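Local coordinates for protein uncharacterized ACR, COG1565 superfamily (Burkholderia thailandensis, PDB 4F3N) that is of uncharacterised function but probably transfers methyl groups from S-adenosyl-L-methionine to protein arginine side chains, at residues Leu133-Phe144 with Leu203-Asn214; Leu289-Gly300 with Leu406-Ile416. One frame throughout, in Å; residues are numbered along the deposited sequence.

Contact 1. Residues Leu133-Phe144 with Leu203-Asn214; sequences LDASGTRRVMEF and LPERFEGVVVGN. With EDO (1,2-ethanediol), chain D.
Leu203 brings CD2 up to Met142 SD, 4.0 Å away, the two side chains crossing at about a right angle, and the same methyl lies against the Phe144 ring. Pro204 meets the thioether end-on: its CD touches Met142 CE at 3.5 Å, a tight pair, while helix 276-288 covers the proline through Met288. Met142 gets there by running out extended, CG anti to the backbone N (chi1 173°), and then bending at chi3 (-83°). The ring of Phe207 lies beneath this chain: Met142 CB sits over its face, 4.0 Å from the ring centroid, and SD stands higher above the same ring in a Met-aromatic contact. Glu208 O accepts from a water that in turn accepts from Arg139 N, and the aliphatic part of Arg140 runs alongside this oxygen. Gly209, where the chain turns a corner, faces Thr138, whose OG1 comes within 3.4 Å of Gly209 CA and donates to Ser136 OG. From Val210 onward the strand runs parallel to 140-144, the two lying at the centre of the Rossmann-like sheet of the methyltransferase fold. Val210 N donates to Arg140 O, and Val210 O accepts from Met142 N; Val210 CG2 also packs crosswise on Leu133 CD2 at 3.7 Å. On the face shared with Met142, Val211 sets CG1 near Met142 O. Val212 continues the pairing, donating to Met142 O and accepting from Phe144 N. Beyond it, Asn214, which binds S-adenosyl-L-homocysteine in another crystal of this protein, is joined to Glu143 OE2 by two waters, one through its backbone N and one through ND2; OE1 of Glu143 is held by Tyr169. Asn214 ND2 also donates almost straight (172°) to O2 of an ethanediol, probably from the crystallisation liquor, 3.0 Å away.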
loop_
_atom_site.group_PDB
_atom_site.type_symbol
_atom_site.label_atom_id
_atom_site.label_comp_id
_atom_site.label_asym_id
_atom_site.label_seq_id
_atom_site.Cartn_x
_atom_site.Cartn_y
_atom_site.Cartn_z
ATOM N N LEU A 133 -17.627 -7.929 -9.420
ATOM C CA LEU A 133 -18.912 -8.045 -8.696
ATOM C C LEU A 133 -19.872 -8.916 -9.518
ATOM O O LEU A 133 -20.489 -9.822 -8.997
ATOM C CB LEU A 133 -19.513 -6.672 -8.451
ATOM C CG LEU A 133 -18.801 -5.822 -7.405
ATOM C CD1 LEU A 133 -19.256 -4.366 -7.517
ATOM C CD2 LEU A 133 -18.944 -6.329 -5.967
ATOM N N ASP A 134 -20.009 -8.619 -10.805
ATOM C CA ASP A 134 -20.928 -9.394 -11.660
ATOM C C ASP A 134 -20.532 -10.857 -11.714
ATOM O O ASP A 134 -21.386 -11.762 -11.663
ATOM C CB ASP A 134 -20.870 -8.895 -13.109
ATOM C CG ASP A 134 -21.538 -7.527 -13.315
ATOM O OD1 ASP A 134 -22.399 -7.123 -12.511
ATOM O OD2 ASP A 134 -21.216 -6.886 -14.338
ATOM N N ALA A 135 -19.251 -11.087 -11.963
ATOM C CA ALA A 135 -18.730 -12.447 -12.147
ATOM C C ALA A 135 -18.878 -13.311 -10.886
ATOM O O ALA A 135 -19.133 -14.526 -10.996
ATOM C CB ALA A 135 -17.288 -12.382 -12.602
ATOM N N SER A 136 -18.714 -12.701 -9.700
ATOM C CA SER A 136 -18.859 -13.386 -8.429
ATOM C C SER A 136 -20.261 -13.332 -7.831
ATOM O O SER A 136 -20.508 -13.966 -6.810
ATOM C CB SER A 136 -17.859 -12.870 -7.392
ATOM O OG SER A 136 -18.078 -11.513 -7.101
ATOM N N GLY A 137 -21.156 -12.585 -8.457
ATOM C CA GLY A 137 -22.528 -12.390 -7.947
ATOM C C GLY A 137 -22.562 -11.729 -6.594
ATOM O O GLY A 137 -23.383 -12.077 -5.750
ATOM N N THR A 138 -21.708 -10.734 -6.392
ATOM C CA THR A 138 -21.648 -10.025 -5.123
ATOM C C THR A 138 -21.968 -8.546 -5.316
ATOM O O THR A 138 -22.069 -8.053 -6.472
ATOM C CB THR A 138 -20.274 -10.216 -4.476
ATOM O OG1 THR A 138 -19.267 -9.730 -5.360
ATOM C CG2 THR A 138 -20.017 -11.709 -4.151
ATOM N N ARG A 139 -22.142 -7.838 -4.197
ATOM C CA ARG A 139 -22.713 -6.490 -4.236
ATOM C C ARG A 139 -22.152 -5.580 -3.152
ATOM O O ARG A 139 -22.852 -4.704 -2.678
ATOM C CB ARG A 139 -24.261 -6.592 -4.084
ATOM N N ARG A 140 -20.911 -5.826 -2.710
ATOM C CA ARG A 140 -20.294 -5.052 -1.649
ATOM C C ARG A 140 -18.849 -4.757 -2.034
ATOM O O ARG A 140 -18.217 -5.556 -2.714
ATOM C CB ARG A 140 -20.300 -5.827 -0.325
ATOM C CG ARG A 140 -21.689 -6.056 0.271
ATOM C CD ARG A 140 -21.594 -6.903 1.546
ATOM N NE ARG A 140 -22.904 -7.020 2.177
ATOM C CZ ARG A 140 -23.279 -6.498 3.351
ATOM N NH1 ARG A 140 -22.456 -5.825 4.140
ATOM N NH2 ARG A 140 -24.522 -6.697 3.753
ATOM N N VAL A 141 -18.364 -3.593 -1.617
ATOM C CA VAL A 141 -16.958 -3.256 -1.696
ATOM C C VAL A 141 -16.430 -2.989 -0.281
ATOM O O VAL A 141 -17.147 -2.417 0.585
ATOM C CB VAL A 141 -16.734 -2.030 -2.575
ATOM C CG1 VAL A 141 -15.278 -1.515 -2.454
ATOM C CG2 VAL A 141 -17.103 -2.340 -4.035
ATOM N N MET A 142 -15.194 -3.396 -0.034
ATOM C CA MET A 142 -14.508 -3.116 1.217
ATOM C C MET A 142 -13.136 -2.542 0.897
ATOM O O MET A 142 -12.340 -3.162 0.196
ATOM C CB MET A 142 -14.338 -4.386 2.096
ATOM C CG MET A 142 -13.480 -4.087 3.309
ATOM S SD MET A 142 -13.063 -5.608 4.182
ATOM C CE MET A 142 -14.526 -5.595 4.997
ATOM N N GLU A 143 -12.858 -1.350 1.400
ATOM C CA GLU A 143 -11.562 -0.733 1.179
ATOM C C GLU A 143 -10.787 -0.716 2.507
ATOM O O GLU A 143 -11.292 -0.316 3.563
ATOM C CB GLU A 143 -11.716 0.681 0.579
ATOM C CG GLU A 143 -10.354 1.271 0.305
ATOM C CD GLU A 143 -10.334 2.647 -0.299
ATOM O OE1 GLU A 143 -11.391 3.258 -0.453
ATOM O OE2 GLU A 143 -9.193 3.086 -0.605
ATOM N N PHE A 144 -9.542 -1.162 2.470
ATOM C CA PHE A 144 -8.716 -1.129 3.684
ATOM C C PHE A 144 -7.937 0.154 3.655
ATOM O O PHE A 144 -7.360 0.487 2.631
ATOM C CB PHE A 144 -7.757 -2.356 3.742
ATOM C CG PHE A 144 -6.917 -2.407 5.014
ATOM C CD1 PHE A 144 -7.393 -3.024 6.154
ATOM C CD2 PHE A 144 -5.685 -1.752 5.076
ATOM C CE1 PHE A 144 -6.627 -3.036 7.330
ATOM C CE2 PHE A 144 -4.903 -1.757 6.237
ATOM C CZ PHE A 144 -5.385 -2.384 7.379
ATOM N N LEU A 203 -10.843 -6.322 10.110
ATOM C CA LEU A 203 -11.396 -7.155 9.049
ATOM C C LEU A 203 -12.446 -8.109 9.657
ATOM O O LEU A 203 -12.226 -8.684 10.730
ATOM C CB LEU A 203 -10.301 -7.961 8.355
ATOM C CG LEU A 203 -9.233 -7.211 7.565
ATOM C CD1 LEU A 203 -8.094 -8.145 7.162
ATOM C CD2 LEU A 203 -9.843 -6.527 6.350
ATOM N N PRO A 204 -13.585 -8.306 8.976
ATOM C CA PRO A 204 -14.560 -9.334 9.402
ATOM C C PRO A 204 -14.023 -10.763 9.133
ATOM O O PRO A 204 -13.035 -10.906 8.409
ATOM C CB PRO A 204 -15.761 -9.038 8.516
ATOM C CG PRO A 204 -15.132 -8.594 7.249
ATOM C CD PRO A 204 -13.959 -7.734 7.667
ATOM N N GLU A 205 -14.665 -11.775 9.718
ATOM C CA GLU A 205 -14.253 -13.184 9.521
ATOM C C GLU A 205 -14.488 -13.643 8.096
ATOM O O GLU A 205 -13.729 -14.456 7.545
ATOM C CB GLU A 205 -15.006 -14.090 10.509
ATOM N N ARG A 206 -15.547 -13.121 7.491
ATOM C CA ARG A 206 -15.938 -13.519 6.146
ATOM C C ARG A 206 -16.435 -12.320 5.379
ATOM O O ARG A 206 -17.028 -11.383 5.946
ATOM C CB ARG A 206 -17.020 -14.609 6.176
ATOM N N PHE A 207 -16.185 -12.338 4.081
ATOM C CA PHE A 207 -16.588 -11.237 3.199
ATOM C C PHE A 207 -16.943 -11.776 1.800
ATOM O O PHE A 207 -16.258 -12.680 1.272
ATOM C CB PHE A 207 -15.472 -10.180 3.099
ATOM C CG PHE A 207 -15.865 -8.980 2.258
ATOM C CD1 PHE A 207 -16.858 -8.121 2.702
ATOM C CD2 PHE A 207 -15.299 -8.746 1.015
ATOM C CE1 PHE A 207 -17.253 -7.040 1.959
ATOM C CE2 PHE A 207 -15.688 -7.671 0.237
ATOM C CZ PHE A 207 -16.673 -6.805 0.713
ATOM N N GLU A 208 -18.034 -11.252 1.256
ATOM C CA GLU A 208 -18.459 -11.521 -0.111
ATOM C C GLU A 208 -18.558 -10.199 -0.849
ATOM O O GLU A 208 -19.434 -9.373 -0.573
ATOM C CB GLU A 208 -19.790 -12.253 -0.140
ATOM C CG GLU A 208 -19.717 -13.644 0.462
ATOM C CD GLU A 208 -20.990 -14.441 0.260
ATOM O OE1 GLU A 208 -21.902 -13.957 -0.458
ATOM O OE2 GLU A 208 -21.062 -15.547 0.830
ATOM N N GLY A 209 -17.658 -9.980 -1.799
ATOM C CA GLY A 209 -17.618 -8.724 -2.533
ATOM C C GLY A 209 -16.227 -8.477 -3.044
ATOM O O GLY A 209 -15.435 -9.422 -3.236
ATOM N N VAL A 210 -15.911 -7.209 -3.257
ATOM C CA VAL A 210 -14.606 -6.790 -3.828
ATOM C C VAL A 210 -13.840 -5.947 -2.793
ATOM O O VAL A 210 -14.350 -4.947 -2.264
ATOM C CB VAL A 210 -14.722 -6.011 -5.137
ATOM C CG1 VAL A 210 -13.359 -5.416 -5.507
ATOM C CG2 VAL A 210 -15.262 -6.887 -6.253
ATOM N N VAL A 211 -12.637 -6.418 -2.486
ATOM C CA VAL A 211 -11.755 -5.730 -1.541
ATOM C C VAL A 211 -10.768 -4.901 -2.380
ATOM O O VAL A 211 -10.281 -5.334 -3.437
ATOM C CB VAL A 211 -10.979 -6.735 -0.669
ATOM C CG1 VAL A 211 -10.026 -6.013 0.289
ATOM C CG2 VAL A 211 -11.953 -7.714 -0.002
ATOM N N VAL A 212 -10.519 -3.692 -1.905
ATOM C CA VAL A 212 -9.580 -2.729 -2.555
ATOM C C VAL A 212 -8.510 -2.279 -1.537
ATOM O O VAL A 212 -8.826 -1.861 -0.411
ATOM C CB VAL A 212 -10.293 -1.510 -3.134
ATOM C CG1 VAL A 212 -9.245 -0.535 -3.734
ATOM C CG2 VAL A 212 -11.298 -1.902 -4.214
ATOM N N GLY A 213 -7.226 -2.442 -1.877
ATOM C CA GLY A 213 -6.131 -1.977 -1.023
ATOM C C GLY A 213 -5.203 -1.139 -1.885
ATOM O O GLY A 213 -4.354 -1.683 -2.578
ATOM N N ASN A 214 -5.389 0.181 -1.855
ATOM C CA ASN A 214 -4.642 1.097 -2.671
ATOM C C ASN A 214 -3.527 1.775 -1.885
ATOM O O ASN A 214 -3.822 2.534 -0.973
ATOM C CB ASN A 214 -5.637 2.142 -3.119
ATOM C CG ASN A 214 -5.044 3.152 -4.009
ATOM O OD1 ASN A 214 -4.227 2.847 -4.888
ATOM N ND2 ASN A 214 -5.531 4.425 -3.834
HETATM C C1 EDO D . -4.719 7.736 -7.844
HETATM O O1 EDO D . -3.369 7.402 -8.028
HETATM C C2 EDO D . -5.345 6.647 -7.002
HETATM O O2 EDO D . -4.889 6.696 -5.642
HETATM O O HOH W 1 -21.965 -9.211 -1.684
HETATM O O HOH W 2 -7.331 4.921 -1.215
HETATM O O HOH W 3 -7.018 1.437 -0.000
#

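Contact 2. Residues Leu289-Gly300 with Leu406-Ile416; sequences LARGAAFFIDYG and LFKVIAFSRGI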
loop_
_atom_site.group_PDB
_atom_site.type_symbol
_atom_site.label_atom_id
_atom_site.label_comp_id
_atom_site.label_asym_id
_atom_site.label_seq_id
_atom_site.Cartn_x
_atom_site.Cartn_y
_atom_site.Cartn_z
ATOM N N LEU A 289 -11.998 -13.611 2.368
ATOM C CA LEU A 289 -12.773 -13.544 1.130
ATOM C C LEU A 289 -13.421 -14.881 0.803
ATOM O O LEU A 289 -12.706 -15.830 0.505
ATOM C CB LEU A 289 -11.853 -13.122 -0.002
ATOM C CG LEU A 289 -12.504 -12.900 -1.358
ATOM C CD1 LEU A 289 -13.422 -11.712 -1.249
ATOM C CD2 LEU A 289 -11.451 -12.678 -2.461
ATOM N N ALA A 290 -14.744 -14.973 0.861
ATOM C CA ALA A 290 -15.457 -16.228 0.541
ATOM C C ALA A 290 -15.828 -16.305 -0.937
ATOM O O ALA A 290 -15.908 -17.381 -1.535
ATOM C CB ALA A 290 -16.703 -16.346 1.381
ATOM N N ARG A 291 -16.090 -15.152 -1.521
ATOM C CA ARG A 291 -16.517 -15.035 -2.916
ATOM C C ARG A 291 -16.305 -13.602 -3.332
ATOM O O ARG A 291 -16.683 -12.694 -2.603
ATOM C CB ARG A 291 -18.016 -15.396 -2.959
ATOM C CG ARG A 291 -18.739 -15.161 -4.232
ATOM C CD ARG A 291 -20.241 -15.420 -4.023
ATOM N NE ARG A 291 -20.566 -16.836 -3.895
ATOM C CZ ARG A 291 -21.502 -17.458 -4.619
ATOM N NH1 ARG A 291 -22.197 -16.819 -5.562
ATOM N NH2 ARG A 291 -21.745 -18.732 -4.408
ATOM N N GLY A 292 -15.713 -13.378 -4.495
ATOM C CA GLY A 292 -15.419 -12.021 -4.977
ATOM C C GLY A 292 -13.957 -11.893 -5.378
ATOM O O GLY A 292 -13.339 -12.849 -5.839
ATOM N N ALA A 293 -13.370 -10.718 -5.144
ATOM C CA ALA A 293 -12.025 -10.443 -5.601
ATOM C C ALA A 293 -11.360 -9.475 -4.618
ATOM O O ALA A 293 -12.041 -8.787 -3.833
ATOM C CB ALA A 293 -12.048 -9.815 -7.010
ATOM N N ALA A 294 -10.049 -9.384 -4.683
ATOM C CA ALA A 294 -9.273 -8.438 -3.869
ATOM C C ALA A 294 -8.229 -7.874 -4.801
ATOM O O ALA A 294 -7.479 -8.653 -5.423
ATOM C CB ALA A 294 -8.635 -9.073 -2.628
ATOM N N PHE A 295 -8.221 -6.551 -4.951
ATOM C CA PHE A 295 -7.253 -5.825 -5.770
ATOM C C PHE A 295 -6.305 -5.062 -4.859
ATOM O O PHE A 295 -6.779 -4.331 -3.991
ATOM C CB PHE A 295 -7.940 -4.783 -6.636
ATOM C CG PHE A 295 -8.908 -5.355 -7.680
ATOM C CD1 PHE A 295 -8.482 -5.573 -8.999
ATOM C CD2 PHE A 295 -10.196 -5.641 -7.338
ATOM C CE1 PHE A 295 -9.351 -6.051 -9.976
ATOM C CE2 PHE A 295 -11.072 -6.122 -8.290
ATOM C CZ PHE A 295 -10.646 -6.315 -9.604
ATOM N N PHE A 296 -4.998 -5.246 -5.054
ATOM C CA PHE A 296 -3.968 -4.436 -4.409
ATOM C C PHE A 296 -3.195 -3.653 -5.433
ATOM O O PHE A 296 -2.740 -4.227 -6.413
ATOM C CB PHE A 296 -3.037 -5.318 -3.578
ATOM C CG PHE A 296 -3.755 -6.058 -2.485
ATOM C CD1 PHE A 296 -4.142 -5.414 -1.311
ATOM C CD2 PHE A 296 -4.080 -7.387 -2.646
ATOM C CE1 PHE A 296 -4.797 -6.120 -0.289
ATOM C CE2 PHE A 296 -4.787 -8.068 -1.657
ATOM C CZ PHE A 296 -5.127 -7.439 -0.488
ATOM N N ILE A 297 -3.130 -2.338 -5.256
ATOM C CA ILE A 297 -2.448 -1.432 -6.144
ATOM C C ILE A 297 -1.282 -0.850 -5.373
ATOM O O ILE A 297 -1.483 -0.306 -4.270
ATOM C CB ILE A 297 -3.365 -0.259 -6.570
ATOM C CG1 ILE A 297 -4.665 -0.844 -7.190
ATOM C CG2 ILE A 297 -2.641 0.657 -7.590
ATOM C CD1 ILE A 297 -5.908 -0.520 -6.391
ATOM N N ASP A 298 -0.081 -0.980 -5.908
ATOM C CA ASP A 298 1.084 -0.461 -5.194
ATOM C C ASP A 298 2.316 -0.490 -6.055
ATOM O O ASP A 298 2.394 -1.190 -7.075
ATOM C CB ASP A 298 1.315 -1.270 -3.908
ATOM C CG ASP A 298 1.551 -0.431 -2.686
ATOM O OD1 ASP A 298 2.252 0.625 -2.774
ATOM O OD2 ASP A 298 1.029 -0.819 -1.609
ATOM N N TYR A 299 3.301 0.274 -5.615
ATOM C CA TYR A 299 4.610 0.258 -6.252
ATOM C C TYR A 299 5.477 -0.883 -5.749
ATOM O O TYR A 299 5.509 -1.223 -4.548
ATOM C CB TYR A 299 5.281 1.610 -6.088
ATOM C CG TYR A 299 5.211 2.229 -4.689
ATOM C CD1 TYR A 299 4.166 3.103 -4.328
ATOM C CD2 TYR A 299 6.177 1.954 -3.740
ATOM C CE1 TYR A 299 4.119 3.700 -3.078
ATOM C CE2 TYR A 299 6.117 2.535 -2.456
ATOM C CZ TYR A 299 5.094 3.406 -2.146
ATOM O OH TYR A 299 5.025 3.979 -0.894
ATOM N N GLY A 300 6.124 -1.536 -6.679
ATOM C CA GLY A 300 6.970 -2.682 -6.376
ATOM C C GLY A 300 7.216 -3.602 -7.549
ATOM O O GLY A 300 7.018 -3.196 -8.701
ATOM N N LEU A 406 6.057 1.515 -12.593
ATOM C CA LEU A 406 6.445 1.288 -11.223
ATOM C C LEU A 406 5.270 0.740 -10.401
ATOM O O LEU A 406 5.460 -0.183 -9.604
ATOM C CB LEU A 406 6.910 2.600 -10.588
ATOM C CG LEU A 406 7.263 2.442 -9.137
ATOM C CD1 LEU A 406 8.381 1.436 -8.854
ATOM C CD2 LEU A 406 7.557 3.858 -8.662
ATOM N N PHE A 407 4.085 1.316 -10.581
ATOM C CA PHE A 407 2.893 0.832 -9.895
ATOM C C PHE A 407 2.371 -0.426 -10.593
ATOM O O PHE A 407 2.449 -0.511 -11.823
ATOM C CB PHE A 407 1.829 1.897 -9.881
ATOM C CG PHE A 407 2.043 2.954 -8.799
ATOM C CD1 PHE A 407 3.158 3.808 -8.847
ATOM C CD2 PHE A 407 1.139 3.092 -7.738
ATOM C CE1 PHE A 407 3.343 4.763 -7.888
ATOM C CE2 PHE A 407 1.351 4.045 -6.757
ATOM C CZ PHE A 407 2.468 4.860 -6.819
ATOM N N LYS A 408 1.917 -1.397 -9.791
ATOM C CA LYS A 408 1.422 -2.681 -10.254
ATOM C C LYS A 408 0.050 -2.894 -9.662
ATOM O O LYS A 408 -0.317 -2.278 -8.654
ATOM C CB LYS A 408 2.314 -3.859 -9.819
ATOM C CG LYS A 408 3.811 -3.666 -10.065
ATOM C CD LYS A 408 4.134 -3.572 -11.568
ATOM C CE LYS A 408 5.650 -3.665 -11.834
ATOM N NZ LYS A 408 6.407 -2.467 -11.340
ATOM N N VAL A 409 -0.735 -3.736 -10.333
ATOM C CA VAL A 409 -1.974 -4.231 -9.760
ATOM C C VAL A 409 -1.902 -5.745 -9.690
ATOM O O VAL A 409 -1.634 -6.395 -10.712
ATOM C CB VAL A 409 -3.183 -3.838 -10.610
ATOM C CG1 VAL A 409 -4.445 -4.288 -9.922
ATOM C CG2 VAL A 409 -3.222 -2.285 -10.842
ATOM N N ILE A 410 -2.174 -6.287 -8.499
ATOM C CA ILE A 410 -2.348 -7.734 -8.307
ATOM C C ILE A 410 -3.772 -7.975 -7.772
ATOM O O ILE A 410 -4.293 -7.173 -7.011
ATOM C CB ILE A 410 -1.251 -8.337 -7.387
ATOM C CG1 ILE A 410 -1.224 -9.861 -7.491
ATOM C CG2 ILE A 410 -1.418 -7.903 -5.911
ATOM C CD1 ILE A 410 0.132 -10.439 -7.031
ATOM N N ALA A 411 -4.420 -9.042 -8.228
ATOM C CA ALA A 411 -5.748 -9.356 -7.775
ATOM C C ALA A 411 -5.897 -10.849 -7.519
ATOM O O ALA A 411 -5.309 -11.661 -8.226
ATOM C CB ALA A 411 -6.785 -8.903 -8.794
ATOM N N PHE A 412 -6.679 -11.169 -6.505
ATOM C CA PHE A 412 -7.036 -12.522 -6.115
ATOM C C PHE A 412 -8.554 -12.679 -6.170
ATOM O O PHE A 412 -9.321 -11.703 -6.057
ATOM C CB PHE A 412 -6.535 -12.790 -4.688
ATOM C CG PHE A 412 -5.059 -12.611 -4.514
ATOM C CD1 PHE A 412 -4.198 -13.609 -4.910
ATOM C CD2 PHE A 412 -4.527 -11.421 -4.006
ATOM C CE1 PHE A 412 -2.826 -13.443 -4.775
ATOM C CE2 PHE A 412 -3.164 -11.261 -3.868
ATOM C CZ PHE A 412 -2.324 -12.286 -4.219
ATOM N N SER A 413 -9.025 -13.912 -6.282
ATOM C CA SER A 413 -10.439 -14.134 -6.403
ATOM C C SER A 413 -10.873 -15.488 -5.878
ATOM O O SER A 413 -10.070 -16.396 -5.699
ATOM C CB SER A 413 -10.927 -13.980 -7.844
ATOM O OG SER A 413 -10.279 -14.907 -8.705
ATOM N N ARG A 414 -12.160 -15.548 -5.579
ATOM C CA ARG A 414 -12.852 -16.811 -5.317
ATOM C C ARG A 414 -14.195 -16.721 -5.995
ATOM O O ARG A 414 -14.915 -15.722 -5.881
ATOM C CB ARG A 414 -13.058 -17.049 -3.844
ATOM C CG ARG A 414 -11.780 -17.194 -3.074
ATOM C CD ARG A 414 -12.121 -17.706 -1.694
ATOM N NE ARG A 414 -10.992 -17.690 -0.777
ATOM C CZ ARG A 414 -10.301 -18.762 -0.418
ATOM N NH1 ARG A 414 -10.551 -19.967 -0.946
ATOM N NH2 ARG A 414 -9.322 -18.626 0.474
ATOM N N GLY A 415 -14.535 -17.761 -6.747
ATOM C CA GLY A 415 -15.798 -17.773 -7.419
ATOM C C GLY A 415 -15.872 -16.961 -8.668
ATOM O O GLY A 415 -16.978 -16.662 -9.108
ATOM N N ILE A 416 -14.723 -16.601 -9.242
ATOM C CA ILE A 416 -14.657 -15.954 -10.530
ATOM C C ILE A 416 -13.978 -16.932 -11.500
ATOM O O ILE A 416 -12.858 -17.375 -11.262
ATOM C CB ILE A 416 -13.917 -14.594 -10.469
ATOM C CG1 ILE A 416 -14.710 -13.605 -9.585
ATOM C CG2 ILE A 416 -13.746 -14.015 -11.849
ATOM C CD1 ILE A 416 -14.109 -12.212 -9.516
#
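Strands 293-298 and 407-414 run antiparallel, their axes 4.5 Å apart at closest, with paired backbone hydrogen bonds from Gly292-Arg414 to Asp298-Lys408. They belong to the antiparallel end of the seven-stranded methyltransferase sheet, where the last strand, 407-414, slots in between 293-298 and 356-362. On one face, Phe295 CD1 rests on Ala411 CB at 3.7 Å, and Ile297 and Val409 lie side by side; helix 363-369 covers this group. The same face ends in an offset edge-to-face pair, the Tyr299 edge turned to the Phe407 face with planes at 67°. A chi1 of 45° sets Tyr299 CG between the backbone N and carbonyl carbon and turns the CD1 edge to Phe407 CZ (3.5 Å); Tyr299 CB lies over the Phe407 face. The other face carries Phe296 and Phe412, which cross at about a right angle and meet rim to rim at CE2 and CD2, while Phe296 CB touches Ile410 CG2. Arg414 closes one end, laying CB against Ala290 O (3.7 Å), its NH2 bonded to Ala353 O and Cys286 O. At the other, Lys408 bends at chi2 and chi4 so that NZ, also bonded to Glu405 O, donates to Gly300 O at 2.8 Å and, from above the carbonyl plane, to Leu406 O at 3.0 Å.

How the contacts relate
Contact 1 closes before contact 2 opens along the chain, and their centres are 11 Å apart in the same mixed sheet. Strand 210-214 of the first neighbours strand 293-298 of the second, giving the local order 140-144, 210-214, 293-298, 407-414. The join is direct: Val211 N lies 2.8 Å from Ala293 O, and Phe207 O lies 2.8 Å from Ala290 N, both probable hydrogen bonds. The sheet thus passes from parallel pairing in contact 1 to antiparallel pairing in contact 2. Contact 1 supplies Asn214 of the S-adenosyl-L-homocysteine site, and contact 2 borders it: the side chain of Ile297 is about 4 Å from that of Asn214, and that of Phe407 about 4 Å from that of Thr113.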